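Local coordinates for cellulase (Bacteroides salanitronis, PDB 6WQY), which probably hydrolyses internal beta-1,4 linkages of cellulose and related glucans as a broad-specificity GH5_4 endoglucanase, the chain being the catalytic-domain portion of a longer protein, at residues Thr226-Thr231 with Ala292-Thr297; His251-Ile256 with Gln355-Phe360; Tyr266-His271 with Pro275-Asp280; Asp285-Gln290 with Leu328-Lys333. All coordinates share one frame; numbering follows the deposited sequence. Where two conformers were deposited one is given.

Overall arrangement
All four contacts belong to one (beta/alpha)8 barrel. Interactions 1 and 4 lie in its outer layer and share helix 284-299, which meets helix 228-234 in interaction 1 and helix 318-337 in interaction 4. Both pair apolar packing with a polar link: a salt bridge in interaction 1, a water bridge in interaction 4. Interaction 2 joins the loops following strands 246-251 and 342-346 by an aromatic pair alone. Interaction 3, its centre about 27 Å from that of the chain, is the most peripheral, against about 12 Å for interaction 2; in this local loop contact backbone hydrogen bonds and waters join a CH-pi contact and side-chain packing. D229-Q290, D254-N286 and W269-V287 contacts connect the sites.

Interaction 1: Thr226-Thr231 with Ala292-Thr297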
loop_
_atom_site.group_PDB
_atom_site.type_symbol
_atom_site.label_atom_id
_atom_site.label_comp_id
_atom_site.label_asym_id
_atom_site.label_seq_id
_atom_site.Cartn_x
_atom_site.Cartn_y
_atom_site.Cartn_z
ATOM N N THR A 226 3.146 -9.448 0.366
ATOM C CA THR A 226 2.108 -8.823 -0.466
ATOM C C THR A 226 1.959 -9.502 -1.829
ATOM O O THR A 226 1.550 -8.869 -2.812
ATOM C CB THR A 226 2.244 -7.302 -0.585
ATOM O OG1 THR A 226 3.491 -6.930 -1.183
ATOM C CG2 THR A 226 2.119 -6.635 0.758
ATOM N N ASN A 227 2.236 -10.793 -1.891
ATOM C CA ASN A 227 2.177 -11.536 -3.145
ATOM C C ASN A 227 0.788 -12.131 -3.344
ATOM O O ASN A 227 0.252 -12.776 -2.446
ATOM C CB ASN A 227 3.214 -12.651 -3.101
ATOM C CG ASN A 227 3.175 -13.510 -4.331
ATOM O OD1 ASN A 227 2.528 -14.566 -4.361
ATOM N ND2 ASN A 227 3.843 -13.067 -5.377
ATOM N N ILE A 228 0.194 -11.914 -4.517
ATOM C CA ILE A 228 -1.174 -12.391 -4.732
ATOM C C ILE A 228 -1.300 -13.898 -4.495
ATOM O O ILE A 228 -2.229 -14.354 -3.811
ATOM C CB ILE A 228 -1.705 -11.967 -6.112
ATOM C CG1 ILE A 228 -2.064 -10.475 -6.081
ATOM C CG2 ILE A 228 -2.912 -12.818 -6.515
ATOM C CD1 ILE A 228 -2.445 -9.883 -7.415
ATOM N N ASP A 229 -0.398 -14.701 -5.056
ATOM C CA ASP A 229 -0.549 -16.146 -4.916
ATOM C C ASP A 229 -0.411 -16.584 -3.462
ATOM O O ASP A 229 -1.199 -17.404 -2.966
ATOM C CB ASP A 229 0.445 -16.875 -5.812
ATOM C CG ASP A 229 0.019 -16.845 -7.252
ATOM O OD1 ASP A 229 -1.006 -17.481 -7.572
ATOM O OD2 ASP A 229 0.679 -16.136 -8.041
ATOM N N LEU A 230 0.599 -16.080 -2.762
ATOM C CA LEU A 230 0.775 -16.488 -1.372
ATOM C C LEU A 230 -0.348 -15.982 -0.482
ATOM O O LEU A 230 -0.637 -16.591 0.560
ATOM C CB LEU A 230 2.130 -16.056 -0.830
ATOM C CG LEU A 230 3.331 -16.666 -1.546
ATOM C CD1 LEU A 230 4.621 -16.190 -0.886
ATOM C CD2 LEU A 230 3.280 -18.185 -1.533
ATOM N N THR A 231 -0.969 -14.866 -0.865
ATOM C CA THR A 231 -2.109 -14.327 -0.128
ATOM C C THR A 231 -3.346 -15.200 -0.343
ATOM O O THR A 231 -3.965 -15.676 0.620
ATOM C CB THR A 231 -2.361 -12.878 -0.559
ATOM O OG1 THR A 231 -1.199 -12.094 -0.259
ATOM C CG2 THR A 231 -3.547 -12.261 0.175
ATOM N N ALA A 292 -7.999 -12.176 -11.217
ATOM C CA ALA A 292 -9.086 -13.146 -11.109
ATOM C C ALA A 292 -8.952 -13.987 -9.848
ATOM O O ALA A 292 -9.967 -14.382 -9.254
ATOM C CB ALA A 292 -9.123 -14.036 -12.348
ATOM N N LYS A 293 -7.720 -14.286 -9.422
ATOM C CA LYS A 293 -7.542 -15.039 -8.179
ATOM C C LYS A 293 -8.046 -14.233 -6.996
ATOM O O LYS A 293 -8.718 -14.768 -6.102
ATOM C CB LYS A 293 -6.069 -15.408 -7.991
ATOM C CG LYS A 293 -5.517 -16.338 -9.050
ATOM C CD LYS A 293 -4.022 -16.567 -8.914
ATOM C CE LYS A 293 -3.502 -17.481 -9.999
ATOM N NZ LYS A 293 -2.010 -17.551 -10.017
ATOM N N MET A 294 -7.730 -12.937 -6.973
ATOM C CA MET A 294 -8.207 -12.078 -5.897
ATOM C C MET A 294 -9.726 -11.966 -5.915
ATOM O O MET A 294 -10.372 -11.954 -4.855
ATOM C CB MET A 294 -7.594 -10.682 -6.029
ATOM C CG MET A 294 -6.102 -10.633 -5.748
ATOM S SD MET A 294 -5.640 -11.113 -4.047
ATOM C CE MET A 294 -6.338 -9.740 -3.135
ATOM N N LYS A 295 -10.319 -11.890 -7.112
ATOM C CA LYS A 295 -11.771 -11.779 -7.205
ATOM C C LYS A 295 -12.447 -13.059 -6.728
ATOM O O LYS A 295 -13.448 -13.005 -6.009
ATOM C CB LYS A 295 -12.175 -11.454 -8.642
ATOM C CG LYS A 295 -13.675 -11.350 -8.840
ATOM C CD LYS A 295 -14.024 -10.959 -10.272
ATOM C CE LYS A 295 -15.465 -11.317 -10.614
ATOM N NZ LYS A 295 -16.427 -10.570 -9.772
ATOM N N GLU A 296 -11.907 -14.218 -7.107
ATOM C CA GLU A 296 -12.517 -15.492 -6.734
ATOM C C GLU A 296 -12.383 -15.761 -5.240
ATOM O O GLU A 296 -13.324 -16.259 -4.606
ATOM C CB GLU A 296 -11.869 -16.625 -7.538
ATOM C CG GLU A 296 -12.160 -18.029 -7.015
ATOM C CD GLU A 296 -11.558 -19.115 -7.895
ATOM O OE1 GLU A 296 -11.622 -18.978 -9.134
ATOM O OE2 GLU A 296 -11.015 -20.097 -7.345
ATOM N N THR A 297 -11.222 -15.448 -4.658
ATOM C CA THR A 297 -10.964 -15.799 -3.272
ATOM C C THR A 297 -11.544 -14.782 -2.303
ATOM O O THR A 297 -12.024 -15.161 -1.227
ATOM C CB THR A 297 -9.457 -15.956 -3.049
ATOM O OG1 THR A 297 -8.958 -16.993 -3.908
ATOM C CG2 THR A 297 -9.153 -16.297 -1.602
#
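D229 keeps CG anti to its own carbonyl carbon (chi1 -76°), while K293 runs fully extended beyond CG, and the two side chains meet obliquely between helices. In one of the two conformers of D229, OD1 offers its syn lone pair to K293 NZ at 2.6 Å, a short salt bridge. In that conformer Q290 also holds both partners, donating from NE2 to D229 OD2 and accepting at OE1 from K293 NZ. An alanine in place of K293 would remove the ammonium group and would probably leave D229 OD1 without its charged mate and Q290 OE1 without this donor. Deeper in, I228 CG2 rests 3.9 Å from M294 CG and 4.1 Å from M294 SD, the methionine chain being folded at chi2 and chi3. Both of these side chains also touch V250 on strand 246-251, so the contact is that of neighbouring helices, 228-234 and 284-299, packed over the strand between them in a (beta/alpha)8 barrel. The start of helix 228-234 is fixed by N227 at the N-cap: L230 N donates to N227 OD1 over 2.9 Å, nearly straight at 164°, in the carbonyl plane and on a lone pair. T231 OG1 reaches back to N227 O at 2.7 Å from above the carbonyl plane, and the same oxygen accepts from T231 N.

Interaction 2: His251-Ile256 with Gln355-Phe360; sequences HFYDPI and QSWALF
Y253 and W357 meet through the CD1-CE1 bond of the tyrosine and the CZ3-CH2 bond of the indole: Y253 CE1 lies 3.7 Å from W357 CH2 and 3.8 Å from W357 CZ3, with Y253 CD1 3.9 Å from W357 CH2. Both residues set CG opposite the carbonyl carbon (chi1 -69° in Y253, -55° in W357), which points the rings at each other. The tyrosine ring and the six-membered ring of the indole have centroids 5.6 Å apart and planes inclined at 70°, an oblique aromatic pair. W345 on strand 342-346 touches Y253 and meets W357 edge-to-face, making a small aromatic cluster. The phenol oxygen is engaged separately, in a hydrogen bond to E309 on strand 305-310. E309 near the end of the seventh strand and E174, which bonds to H251 ND1, just after the fourth are placed as the two catalytic glutamates of GH5 enzymes are, and probably fill those roles. Further out, several bonds hold the two loops. S356 OG accepts from A358 N at 3.3 Å, an ST turn, and W357 O takes a hydrogen bond from Y344 OH. On the other side the peptide bond before P255 is cis, D254 OD2 accepts from N286 ND2, and D254 N stands over the face of the F252 ring. The two segments thus meet through carbon alone, so their link depends on shape and dispersion, while the tyrosine hydroxyl is directed toward the probable active-site carboxylate.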
loop_
_atom_site.group_PDB
_atom_site.type_symbol
_atom_site.label_atom_id
_atom_site.label_comp_id
_atom_site.label_asym_id
_atom_site.label_seq_id
_atom_site.Cartn_x
_atom_site.Cartn_y
_atom_site.Cartn_z
ATOM N N HIS A 251 0.287 -6.197 -3.289
ATOM C CA HIS A 251 1.055 -5.327 -4.179
ATOM C C HIS A 251 1.200 -6.026 -5.521
ATOM O O HIS A 251 1.240 -7.261 -5.588
ATOM C CB HIS A 251 2.440 -4.992 -3.601
ATOM C CG HIS A 251 2.379 -4.195 -2.332
ATOM N ND1 HIS A 251 3.488 -3.879 -1.580
ATOM C CD2 HIS A 251 1.330 -3.633 -1.691
ATOM C CE1 HIS A 251 3.126 -3.161 -0.526
ATOM N NE2 HIS A 251 1.818 -2.995 -0.564
ATOM N N PHE A 252 1.279 -5.239 -6.599
ATOM C CA PHE A 252 1.299 -5.812 -7.939
ATOM C C PHE A 252 2.180 -4.976 -8.852
ATOM O O PHE A 252 1.773 -3.889 -9.273
ATOM C CB PHE A 252 -0.107 -5.914 -8.535
ATOM C CG PHE A 252 -0.131 -6.545 -9.897
ATOM C CD1 PHE A 252 -0.073 -7.926 -10.035
ATOM C CD2 PHE A 252 -0.194 -5.769 -11.045
ATOM C CE1 PHE A 252 -0.098 -8.512 -11.285
ATOM C CE2 PHE A 252 -0.215 -6.354 -12.293
ATOM C CZ PHE A 252 -0.165 -7.721 -12.410
ATOM N N TYR A 253 3.341 -5.517 -9.192
ATOM C CA TYR A 253 4.284 -4.880 -10.100
ATOM C C TYR A 253 4.604 -5.772 -11.297
ATOM O O TYR A 253 5.534 -5.473 -12.066
ATOM C CB TYR A 253 5.575 -4.541 -9.377
ATOM C CG TYR A 253 5.494 -3.448 -8.335
ATOM C CD1 TYR A 253 5.453 -2.118 -8.727
ATOM C CD2 TYR A 253 5.513 -3.738 -6.975
ATOM C CE1 TYR A 253 5.450 -1.101 -7.795
ATOM C CE2 TYR A 253 5.489 -2.721 -6.035
ATOM C CZ TYR A 253 5.468 -1.402 -6.449
ATOM O OH TYR A 253 5.533 -0.345 -5.574
ATOM N N ASP A 254 3.866 -6.858 -11.495
ATOM C CA ASP A 254 4.277 -7.833 -12.494
ATOM C C ASP A 254 4.250 -7.216 -13.892
ATOM O O ASP A 254 3.255 -6.583 -14.257
ATOM C CB ASP A 254 3.328 -9.033 -12.522
ATOM C CG ASP A 254 3.351 -9.871 -11.266
ATOM O OD1 ASP A 254 4.195 -9.643 -10.365
ATOM O OD2 ASP A 254 2.500 -10.819 -11.206
ATOM N N PRO A 255 5.277 -7.435 -14.725
ATOM C CA PRO A 255 6.568 -8.076 -14.430
ATOM C C PRO A 255 7.552 -7.009 -13.953
ATOM O O PRO A 255 7.772 -6.018 -14.677
ATOM C CB PRO A 255 6.977 -8.669 -15.777
ATOM C CG PRO A 255 6.350 -7.753 -16.799
ATOM C CD PRO A 255 5.187 -7.043 -16.145
ATOM N N ILE A 256 8.141 -7.185 -12.767
ATOM C CA ILE A 256 8.977 -6.141 -12.185
ATOM C C ILE A 256 10.154 -5.778 -13.077
ATOM O O ILE A 256 10.604 -4.625 -13.072
ATOM C CB ILE A 256 9.407 -6.532 -10.757
ATOM C CG1 ILE A 256 10.127 -5.381 -10.054
ATOM C CG2 ILE A 256 10.271 -7.774 -10.767
ATOM C CD1 ILE A 256 9.259 -4.188 -9.749
ATOM N N GLN A 355 14.719 5.116 -14.079
ATOM C CA GLN A 355 13.912 4.376 -13.115
ATOM C C GLN A 355 13.088 5.329 -12.266
ATOM O O GLN A 355 12.971 5.152 -11.046
ATOM C CB GLN A 355 14.782 3.482 -12.231
ATOM C CG GLN A 355 15.537 2.397 -12.982
ATOM C CD GLN A 355 16.201 1.407 -12.043
ATOM O OE1 GLN A 355 15.677 0.319 -11.796
ATOM N NE2 GLN A 355 17.355 1.783 -11.505
ATOM N N SER A 356 12.517 6.361 -12.884
ATOM C CA SER A 356 11.773 7.373 -12.149
ATOM C C SER A 356 10.289 7.028 -12.103
ATOM O O SER A 356 9.634 6.895 -13.149
ATOM C CB SER A 356 11.945 8.761 -12.752
ATOM O OG SER A 356 11.132 9.683 -12.035
ATOM N N TRP A 357 9.764 6.917 -10.885
ATOM C CA TRP A 357 8.349 6.722 -10.636
ATOM C C TRP A 357 7.607 8.038 -10.451
ATOM O O TRP A 357 6.385 8.036 -10.319
ATOM C CB TRP A 357 8.150 5.924 -9.336
ATOM C CG TRP A 357 8.849 4.613 -9.245
ATOM C CD1 TRP A 357 10.121 4.389 -8.811
ATOM C CD2 TRP A 357 8.304 3.321 -9.558
ATOM N NE1 TRP A 357 10.406 3.050 -8.848
ATOM C CE2 TRP A 357 9.309 2.368 -9.295
ATOM C CE3 TRP A 357 7.071 2.878 -10.029
ATOM C CZ2 TRP A 357 9.126 1.010 -9.494
ATOM C CZ3 TRP A 357 6.888 1.517 -10.211
ATOM C CH2 TRP A 357 7.913 0.604 -9.955
ATOM N N ALA A 358 8.313 9.167 -10.411
ATOM C CA ALA A 358 7.706 10.404 -9.937
ATOM C C ALA A 358 6.686 10.960 -10.923
ATOM O O ALA A 358 6.971 11.101 -12.122
ATOM C CB ALA A 358 8.802 11.453 -9.725
ATOM N N LEU A 359 5.533 11.338 -10.402
ATOM C CA LEU A 359 4.537 12.131 -11.115
ATOM C C LEU A 359 4.468 13.557 -10.599
ATOM O O LEU A 359 4.165 14.470 -11.380
ATOM C CB LEU A 359 3.151 11.493 -10.997
ATOM C CG LEU A 359 3.042 10.048 -11.479
ATOM C CD1 LEU A 359 1.618 9.524 -11.253
ATOM C CD2 LEU A 359 3.444 9.886 -12.927
ATOM N N PHE A 360 4.745 13.765 -9.308
ATOM C CA PHE A 360 4.722 15.081 -8.699
ATOM C C PHE A 360 6.008 15.308 -7.914
ATOM O O PHE A 360 6.562 14.368 -7.320
ATOM C CB PHE A 360 3.589 15.216 -7.660
ATOM C CG PHE A 360 2.214 15.005 -8.215
ATOM C CD1 PHE A 360 1.685 13.732 -8.301
ATOM C CD2 PHE A 360 1.451 16.069 -8.636
ATOM C CE1 PHE A 360 0.421 13.523 -8.816
ATOM C CE2 PHE A 360 0.180 15.870 -9.147
ATOM C CZ PHE A 360 -0.333 14.591 -9.230
#

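Interaction 3: Tyr266-His271 with Pro275-Asp280; sequences YSQWGH and PSLKAD
The Y266 ring carries A279 on one face: A279 CA stands 3.9 Å from the ring centroid and 9° off its normal, a CH-pi contact, while L277 C lies at the ring edge and K278 C comes obliquely to within 3.3 Å of Y266 CD1. Water 1 bonds to D280 N at 2.9 Å and weakly to Y266 OH. With an alanine at Y266, the backbone at A279 would probably lose the surface it rests on. L277 O accepts from Q268 N at 3.0 Å (151°) and, weakly, from S267 N. L277 CD1 comes within 3.5 Å of Q268 NE2, the glutamine's OE1 being taken by D274 N. Water 2 donates to Q268 O and accepts from A279 N, both at 2.9 Å. Bent at chi3 and chi4 (both -59°), the K278 chain curls to bring NZ within 2.8 Å of A279 O, nearly along the C=O axis, and NZ also forms a salt bridge with D283. These links close a local chain reversal within the connection from strand 246-251 to helix 284-299, a TIM-barrel beta-alpha loop.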
loop_
_atom_site.group_PDB
_atom_site.type_symbol
_atom_site.label_atom_id
_atom_site.label_comp_id
_atom_site.label_asym_id
_atom_site.label_seq_id
_atom_site.Cartn_x
_atom_site.Cartn_y
_atom_site.Cartn_z
ATOM N N TYR A 266 14.189 -3.889 -21.074
ATOM C CA TYR A 266 12.811 -4.205 -21.459
ATOM C C TYR A 266 12.042 -2.895 -21.548
ATOM O O TYR A 266 11.656 -2.323 -20.527
ATOM C CB TYR A 266 12.165 -5.131 -20.439
ATOM C CG TYR A 266 12.913 -6.418 -20.222
ATOM C CD1 TYR A 266 13.306 -7.209 -21.290
ATOM C CD2 TYR A 266 13.227 -6.843 -18.940
ATOM C CE1 TYR A 266 13.992 -8.392 -21.087
ATOM C CE2 TYR A 266 13.912 -8.021 -18.725
ATOM C CZ TYR A 266 14.291 -8.792 -19.802
ATOM O OH TYR A 266 14.972 -9.967 -19.585
ATOM N N SER A 267 11.791 -2.442 -22.775
ATOM C CA SER A 267 11.159 -1.154 -23.012
ATOM C C SER A 267 9.735 -1.262 -23.542
ATOM O O SER A 267 9.085 -0.229 -23.724
ATOM C CB SER A 267 11.999 -0.330 -23.997
ATOM O OG SER A 267 12.162 -1.026 -25.227
ATOM N N GLN A 268 9.236 -2.469 -23.794
ATOM C CA GLN A 268 7.892 -2.670 -24.336
ATOM C C GLN A 268 7.173 -3.758 -23.550
ATOM O O GLN A 268 7.792 -4.535 -22.814
ATOM C CB GLN A 268 7.948 -3.009 -25.835
ATOM C CG GLN A 268 8.751 -1.984 -26.613
ATOM C CD GLN A 268 8.649 -2.135 -28.125
ATOM O OE1 GLN A 268 8.058 -3.091 -28.642
ATOM N NE2 GLN A 268 9.235 -1.190 -28.836
ATOM N N TRP A 269 5.846 -3.789 -23.687
ATOM C CA TRP A 269 4.999 -4.672 -22.903
ATOM C C TRP A 269 3.722 -4.979 -23.669
ATOM O O TRP A 269 3.217 -4.142 -24.419
ATOM C CB TRP A 269 4.625 -4.008 -21.562
ATOM C CG TRP A 269 3.807 -4.865 -20.671
ATOM C CD1 TRP A 269 4.280 -5.800 -19.796
ATOM C CD2 TRP A 269 2.373 -4.880 -20.548
ATOM N NE1 TRP A 269 3.230 -6.405 -19.150
ATOM C CE2 TRP A 269 2.052 -5.869 -19.594
ATOM C CE3 TRP A 269 1.332 -4.154 -21.139
ATOM C CZ2 TRP A 269 0.740 -6.144 -19.211
ATOM C CZ3 TRP A 269 0.036 -4.437 -20.758
ATOM C CH2 TRP A 269 -0.248 -5.417 -19.798
ATOM N N GLY A 270 3.200 -6.181 -23.471
ATOM C CA GLY A 270 1.898 -6.539 -23.990
ATOM C C GLY A 270 1.931 -7.144 -25.377
ATOM O O GLY A 270 2.981 -7.429 -25.950
ATOM N N HIS A 271 0.732 -7.307 -25.940
ATOM C CA HIS A 271 0.575 -8.080 -27.168
ATOM C C HIS A 271 1.377 -7.509 -28.328
ATOM O O HIS A 271 1.792 -8.264 -29.217
ATOM C CB HIS A 271 -0.882 -8.092 -27.661
ATOM C CG HIS A 271 -1.875 -8.653 -26.696
ATOM N ND1 HIS A 271 -1.670 -9.821 -25.998
ATOM C CD2 HIS A 271 -3.112 -8.219 -26.353
ATOM C CE1 HIS A 271 -2.728 -10.070 -25.247
ATOM N NE2 HIS A 271 -3.616 -9.113 -25.441
ATOM N N PRO A 275 9.304 -8.937 -29.373
ATOM C CA PRO A 275 9.775 -9.956 -28.420
ATOM C C PRO A 275 11.172 -9.699 -27.891
ATOM O O PRO A 275 11.503 -10.159 -26.794
ATOM C CB PRO A 275 9.711 -11.262 -29.228
ATOM C CG PRO A 275 8.724 -10.993 -30.305
ATOM C CD PRO A 275 8.878 -9.534 -30.653
ATOM N N SER A 276 12.003 -8.979 -28.642
ATOM C CA SER A 276 13.369 -8.705 -28.213
ATOM C C SER A 276 13.465 -7.530 -27.247
ATOM O O SER A 276 14.572 -7.232 -26.779
ATOM C CB SER A 276 14.264 -8.441 -29.428
ATOM O OG SER A 276 13.949 -7.204 -30.037
ATOM N N LEU A 277 12.345 -6.863 -26.944
ATOM C CA LEU A 277 12.346 -5.675 -26.098
ATOM C C LEU A 277 11.419 -5.812 -24.899
ATOM O O LEU A 277 11.097 -4.808 -24.255
ATOM C CB LEU A 277 11.954 -4.438 -26.906
ATOM C CG LEU A 277 12.839 -4.118 -28.104
ATOM C CD1 LEU A 277 12.281 -2.928 -28.876
ATOM C CD2 LEU A 277 14.283 -3.854 -27.682
ATOM N N LYS A 278 10.984 -7.026 -24.584
ATOM C CA LYS A 278 10.024 -7.241 -23.507
ATOM C C LYS A 278 10.484 -8.372 -22.600
ATOM O O LYS A 278 11.276 -9.230 -22.997
ATOM C CB LYS A 278 8.641 -7.597 -24.074
ATOM C CG LYS A 278 8.641 -8.898 -24.858
ATOM C CD LYS A 278 7.301 -9.152 -25.533
ATOM C CE LYS A 278 6.171 -9.225 -24.517
ATOM N NZ LYS A 278 6.374 -10.316 -23.506
ATOM N N ALA A 279 9.972 -8.365 -21.370
ATOM C CA ALA A 279 10.174 -9.490 -20.467
ATOM C C ALA A 279 9.490 -10.730 -21.035
ATOM O O ALA A 279 8.589 -10.641 -21.874
ATOM C CB ALA A 279 9.597 -9.165 -19.090
ATOM N N ASP A 280 9.917 -11.903 -20.568
ATOM C CA ASP A 280 9.418 -13.151 -21.134
ATOM C C ASP A 280 8.140 -13.643 -20.466
ATOM O O ASP A 280 7.720 -14.778 -20.723
ATOM C CB ASP A 280 10.493 -14.243 -21.132
ATOM C CG ASP A 280 10.941 -14.636 -19.737
ATOM O OD1 ASP A 280 10.300 -14.232 -18.748
ATOM O OD2 ASP A 280 11.951 -15.363 -19.631
HETATM O O HOH W 1 12.162 -11.735 -18.712
HETATM O O HOH W 2 7.928 -6.493 -20.704
#

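Interaction 4: Asp285-Gln290 with Leu328-Lys333; sequences DNVTGQ and LEYVCK
V287 and T288 on helix 284-299 meet Y330 and V331 on helix 318-337, two consecutive helices of the barrel's outer layer. The axes of segments 285-290 and 328-333 approach to 10.2 Å and run nearly parallel, crossing at -18°. Y330 sends its ring across to the other helix because chi1 is -167°, CG lying opposite the main-chain nitrogen; V287 CB then lies at the ring edge, in plane, 4.0 Å from Y330 CE1. Deeper down, V287 CG2 and V331 CG2 touch at 4.1 Å; V331 also packs on M310 of strand 305-310, and V287 on W269. Farther out, T288 CG2 lies 3.6 Å from Y330 OH. Water 3 completes this side, 2.7 Å from T288 OG1 and 2.9 Å from Y330 OH, joining the two hydroxyls. The change from V331 over strand 305-310 to a water-bridged pair of hydroxyls fits adjacent helices packed around the parallel strands of a (beta/alpha)8 barrel.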
loop_
_atom_site.group_PDB
_atom_site.type_symbol
_atom_site.label_atom_id
_atom_site.label_comp_id
_atom_site.label_asym_id
_atom_site.label_seq_id
_atom_site.Cartn_x
_atom_site.Cartn_y
_atom_site.Cartn_z
ATOM N N ASP A 285 -2.568 -11.310 -19.962
ATOM C CA ASP A 285 -3.197 -12.475 -19.351
ATOM C C ASP A 285 -2.723 -12.690 -17.921
ATOM O O ASP A 285 -3.445 -13.297 -17.115
ATOM C CB ASP A 285 -2.931 -13.721 -20.196
ATOM C CG ASP A 285 -1.452 -13.983 -20.408
ATOM O OD1 ASP A 285 -0.727 -13.042 -20.791
ATOM O OD2 ASP A 285 -1.016 -15.136 -20.199
ATOM N N ASN A 286 -1.513 -12.235 -17.579
ATOM C CA ASN A 286 -1.077 -12.300 -16.191
ATOM C C ASN A 286 -1.835 -11.299 -15.327
ATOM O O ASN A 286 -2.181 -11.599 -14.176
ATOM C CB ASN A 286 0.427 -12.076 -16.068
ATOM C CG ASN A 286 0.910 -12.251 -14.644
ATOM O OD1 ASN A 286 0.901 -13.374 -14.117
ATOM N ND2 ASN A 286 1.306 -11.163 -14.006
ATOM N N VAL A 287 -2.086 -10.097 -15.848
ATOM C CA VAL A 287 -2.847 -9.115 -15.085
ATOM C C VAL A 287 -4.225 -9.665 -14.744
ATOM O O VAL A 287 -4.647 -9.688 -13.579
ATOM C CB VAL A 287 -2.963 -7.794 -15.865
ATOM C CG1 VAL A 287 -3.780 -6.790 -15.052
ATOM C CG2 VAL A 287 -1.609 -7.222 -16.214
ATOM N N THR A 288 -4.962 -10.100 -15.762
ATOM C CA THR A 288 -6.312 -10.591 -15.502
ATOM C C THR A 288 -6.287 -11.916 -14.751
ATOM O O THR A 288 -7.149 -12.160 -13.892
ATOM C CB THR A 288 -7.119 -10.707 -16.796
ATOM O OG1 THR A 288 -6.421 -11.542 -17.709
ATOM C CG2 THR A 288 -7.328 -9.340 -17.424
ATOM N N GLY A 289 -5.307 -12.777 -15.030
ATOM C CA GLY A 289 -5.232 -14.035 -14.312
ATOM C C GLY A 289 -4.974 -13.856 -12.831
ATOM O O GLY A 289 -5.574 -14.533 -11.988
ATOM N N GLN A 290 -4.056 -12.956 -12.485
ATOM C CA GLN A 290 -3.759 -12.704 -11.081
ATOM C C GLN A 290 -4.918 -11.999 -10.400
ATOM O O GLN A 290 -5.269 -12.333 -9.260
ATOM C CB GLN A 290 -2.472 -11.895 -10.963
ATOM C CG GLN A 290 -1.238 -12.648 -11.411
ATOM C CD GLN A 290 -1.055 -13.931 -10.630
ATOM O OE1 GLN A 290 -1.475 -14.998 -11.069
ATOM N NE2 GLN A 290 -0.433 -13.829 -9.463
ATOM N N LEU A 328 -0.160 0.975 -17.664
ATOM C CA LEU A 328 -0.845 1.564 -16.519
ATOM C C LEU A 328 -2.340 1.638 -16.743
ATOM O O LEU A 328 -3.125 1.374 -15.823
ATOM C CB LEU A 328 -0.256 2.942 -16.221
ATOM C CG LEU A 328 1.171 2.933 -15.669
ATOM C CD1 LEU A 328 1.704 4.340 -15.586
ATOM C CD2 LEU A 328 1.224 2.284 -14.291
ATOM N N GLU A 329 -2.759 1.989 -17.959
ATOM C CA GLU A 329 -4.183 2.025 -18.273
ATOM C C GLU A 329 -4.780 0.628 -18.174
ATOM O O GLU A 329 -5.863 0.441 -17.598
ATOM C CB GLU A 329 -4.400 2.630 -19.667
ATOM C CG GLU A 329 -5.834 3.057 -19.941
ATOM C CD GLU A 329 -6.024 3.813 -21.252
ATOM O OE1 GLU A 329 -5.076 4.059 -22.016
ATOM O OE2 GLU A 329 -7.205 4.129 -21.559
ATOM N N TYR A 330 -4.073 -0.372 -18.703
ATOM C CA TYR A 330 -4.577 -1.741 -18.674
ATOM C C TYR A 330 -4.718 -2.250 -17.244
ATOM O O TYR A 330 -5.732 -2.880 -16.886
ATOM C CB TYR A 330 -3.650 -2.663 -19.469
ATOM C CG TYR A 330 -4.285 -3.998 -19.725
ATOM C CD1 TYR A 330 -4.166 -5.038 -18.822
ATOM C CD2 TYR A 330 -5.046 -4.206 -20.857
ATOM C CE1 TYR A 330 -4.779 -6.249 -19.049
ATOM C CE2 TYR A 330 -5.662 -5.415 -21.092
ATOM C CZ TYR A 330 -5.530 -6.429 -20.181
ATOM O OH TYR A 330 -6.144 -7.640 -20.393
ATOM N N VAL A 331 -3.714 -2.000 -16.408
ATOM C CA VAL A 331 -3.743 -2.488 -15.038
ATOM C C VAL A 331 -4.815 -1.770 -14.231
ATOM O O VAL A 331 -5.504 -2.392 -13.419
ATOM C CB VAL A 331 -2.347 -2.363 -14.396
ATOM C CG1 VAL A 331 -2.405 -2.688 -12.916
ATOM C CG2 VAL A 331 -1.360 -3.286 -15.092
ATOM N N CYS A 332 -4.972 -0.455 -14.420
ATOM C CA CYS A 332 -6.001 0.259 -13.662
ATOM C C CYS A 332 -7.405 -0.182 -14.067
ATOM O O CYS A 332 -8.284 -0.331 -13.206
ATOM C CB CYS A 332 -5.834 1.767 -13.787
ATOM S SG CYS A 332 -4.444 2.428 -12.838
ATOM N N LYS A 333 -7.634 -0.397 -15.363
ATOM C CA LYS A 333 -8.938 -0.878 -15.808
ATOM C C LYS A 333 -9.216 -2.279 -15.274
ATOM O O LYS A 333 -10.342 -2.577 -14.853
ATOM C CB LYS A 333 -9.002 -0.826 -17.332
ATOM C CG LYS A 333 -10.296 -1.361 -17.932
ATOM C CD LYS A 333 -11.518 -0.639 -17.386
ATOM C CE LYS A 333 -12.782 -1.076 -18.117
ATOM N NZ LYS A 333 -14.013 -0.738 -17.351
HETATM O O HOH W 3 -6.303 -10.510 -20.241
#